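Local coordinates for rhodanese-like domain-containing protein (Rhodopseudomonas palustris, PDB 2HHG) that has no established function but carries a rhodanese-like fold and may act as a thiosulfate-cyanide sulfurtransferase, at residues 21-26 and 114-118. Residues are numbered along the deposited sequence; the frame is centred on the assembly and turned at random.
Sequences IETLTT and VAHIE. With NA (sodium ion), chain C.
Strand 22-24 forms one edge of the parallel rhodanese sheet and pairs with strand 114-117, whose other side bonds to strand 88-92. Three backbone hydrogen bonds join the segments: His116 N to Glu22 O, Leu24 N to His116 O at 2.8 Å, and, just past strand 114-117, Glu118 N to Leu24 O. Beyond the strands, the hydroxyl Thr26 OG1, in the first turn of helix 26-34, donates to Glu118 O (2.8 Å) from a position tilted out of the carbonyl plane. On one face the imidazole of His116 lies alongside Thr23. Its chi1 of 86°, with CG between backbone N and carbonyl carbon, turns the ring toward segment 21-26, where Ile21 CD1 approaches ND1 obliquely at 3.5 Å. Thr23 CG2, anti to its own N, packs against Glu118 CB at 3.5 Å. The other face carries Glu22, extended over the methyl of Ala115 before its carboxylate reaches a salt bridge with Lys88. Two waters link Glu22 N and Glu22 OE1, respectively, to Val114 O. Ile21 O binds sodium at 2.3 Å, together with Asn18 O and two waters that also contact Thr23. Direct hydrogen bonds thus run from Glu22 to Thr26, supplemented around Glu22 by bridging waters, with the ion close by.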
loop_
_atom_site.group_PDB
_atom_site.type_symbol
_atom_site.label_atom_id
_atom_site.label_comp_id
_atom_site.label_asym_id
_atom_site.label_seq_id
_atom_site.Cartn_x
_atom_site.Cartn_y
_atom_site.Cartn_z
ATOM N N ILE A 21 -1.138 3.737 11.666
ATOM C CA ILE A 21 -0.115 3.111 10.831
ATOM C C ILE A 21 1.155 3.944 10.695
ATOM O O ILE A 21 1.152 5.148 10.937
ATOM C CB ILE A 21 -0.658 2.793 9.408
ATOM C CG1 ILE A 21 -0.882 4.094 8.620
ATOM C CG2 ILE A 21 -1.918 1.928 9.487
ATOM C CD1 ILE A 21 -1.421 3.892 7.211
ATOM N N GLU A 22 2.229 3.277 10.290
ATOM C CA GLU A 22 3.463 3.948 9.917
ATOM C C GLU A 22 3.333 4.581 8.539
ATOM O O GLU A 22 3.108 3.879 7.538
ATOM C CB GLU A 22 4.628 2.959 9.915
ATOM C CG GLU A 22 5.928 3.581 9.398
ATOM C CD GLU A 22 7.107 2.625 9.335
ATOM O OE1 GLU A 22 6.988 1.467 9.781
ATOM O OE2 GLU A 22 8.167 3.052 8.840
ATOM N N THR A 23 3.488 5.900 8.485
ATOM C CA THR A 23 3.660 6.587 7.217
ATOM C C THR A 23 5.149 6.788 7.018
ATOM O O THR A 23 5.812 7.554 7.736
ATOM C CB THR A 23 2.900 7.923 7.144
ATOM O OG1 THR A 23 1.496 7.666 7.248
ATOM C CG2 THR A 23 3.159 8.616 5.810
ATOM N N LEU A 24 5.671 6.059 6.050
ATOM C CA LEU A 24 7.069 6.101 5.716
ATOM C C LEU A 24 7.270 7.263 4.750
ATOM O O LEU A 24 6.582 7.339 3.732
ATOM C CB LEU A 24 7.410 4.760 5.070
ATOM C CG LEU A 24 8.819 4.356 4.688
ATOM C CD1 LEU A 24 9.748 4.347 5.891
ATOM C CD2 LEU A 24 8.753 2.978 4.046
ATOM N N THR A 25 8.187 8.182 5.060
ATOM C CA THR A 25 8.440 9.301 4.143
ATOM C C THR A 25 8.935 8.774 2.801
ATOM O O THR A 25 9.516 7.688 2.721
ATOM C CB THR A 25 9.468 10.325 4.674
ATOM O OG1 THR A 25 10.766 9.730 4.724
ATOM C CG2 THR A 25 9.076 10.852 6.048
ATOM N N THR A 26 8.695 9.543 1.749
ATOM C CA THR A 26 9.133 9.145 0.425
ATOM C C THR A 26 10.641 8.895 0.414
ATOM O O THR A 26 11.100 7.886 -0.128
ATOM C CB THR A 26 8.743 10.195 -0.618
ATOM O OG1 THR A 26 7.413 10.658 -0.344
ATOM C CG2 THR A 26 8.798 9.605 -2.005
ATOM N N VAL A 114 3.300 -3.182 9.221
ATOM C CA VAL A 114 2.920 -2.611 7.936
ATOM C C VAL A 114 3.212 -1.121 7.904
ATOM O O VAL A 114 3.331 -0.467 8.954
ATOM C CB VAL A 114 1.423 -2.851 7.573
ATOM C CG1 VAL A 114 1.062 -4.329 7.637
ATOM C CG2 VAL A 114 0.502 -2.058 8.468
ATOM N N ALA A 115 3.305 -0.585 6.693
ATOM C CA ALA A 115 3.493 0.835 6.490
ATOM C C ALA A 115 2.956 1.204 5.125
ATOM O O ALA A 115 2.625 0.333 4.320
ATOM C CB ALA A 115 4.966 1.194 6.598
ATOM N N HIS A 116 2.866 2.496 4.857
ATOM C CA HIS A 116 2.606 2.947 3.502
ATOM C C HIS A 116 3.529 4.115 3.171
ATOM O O HIS A 116 4.141 4.701 4.067
ATOM C CB HIS A 116 1.118 3.252 3.275
ATOM C CG HIS A 116 0.704 4.636 3.649
ATOM N ND1 HIS A 116 0.885 5.173 4.907
ATOM C CD2 HIS A 116 0.087 5.589 2.918
ATOM C CE1 HIS A 116 0.410 6.406 4.925
ATOM N NE2 HIS A 116 -0.077 6.682 3.729
ATOM N N ILE A 117 3.659 4.413 1.881
ATOM C CA ILE A 117 4.586 5.442 1.421
ATOM C C ILE A 117 3.879 6.790 1.298
ATOM O O ILE A 117 2.942 6.949 0.514
ATOM C CB ILE A 117 5.238 5.059 0.070
ATOM C CG1 ILE A 117 5.947 3.702 0.176
ATOM C CG2 ILE A 117 6.212 6.157 -0.392
ATOM C CD1 ILE A 117 6.653 3.235 -1.095
ATOM N N GLU A 118 4.348 7.766 2.072
ATOM C CA GLU A 118 3.806 9.116 2.010
ATOM C C GLU A 118 3.819 9.652 0.580
ATOM O O GLU A 118 4.841 9.603 -0.103
ATOM C CB GLU A 118 4.592 10.050 2.931
ATOM C CG GLU A 118 3.917 11.403 3.172
ATOM C CD GLU A 118 4.534 12.183 4.325
ATOM O OE1 GLU A 118 5.705 11.920 4.673
ATOM O OE2 GLU A 118 3.845 13.070 4.878
HETATM NA NA NA C . 0.819 7.445 11.140
HETATM O O HOH W 1 1.637 0.394 10.919
HETATM O O HOH W 2 5.406 -0.473 10.868
HETATM O O HOH W 3 0.220 8.641 9.188
HETATM O O HOH W 4 3.253 7.556 10.891
HETATM O O HOH W 5 7.814 12.316 2.327
#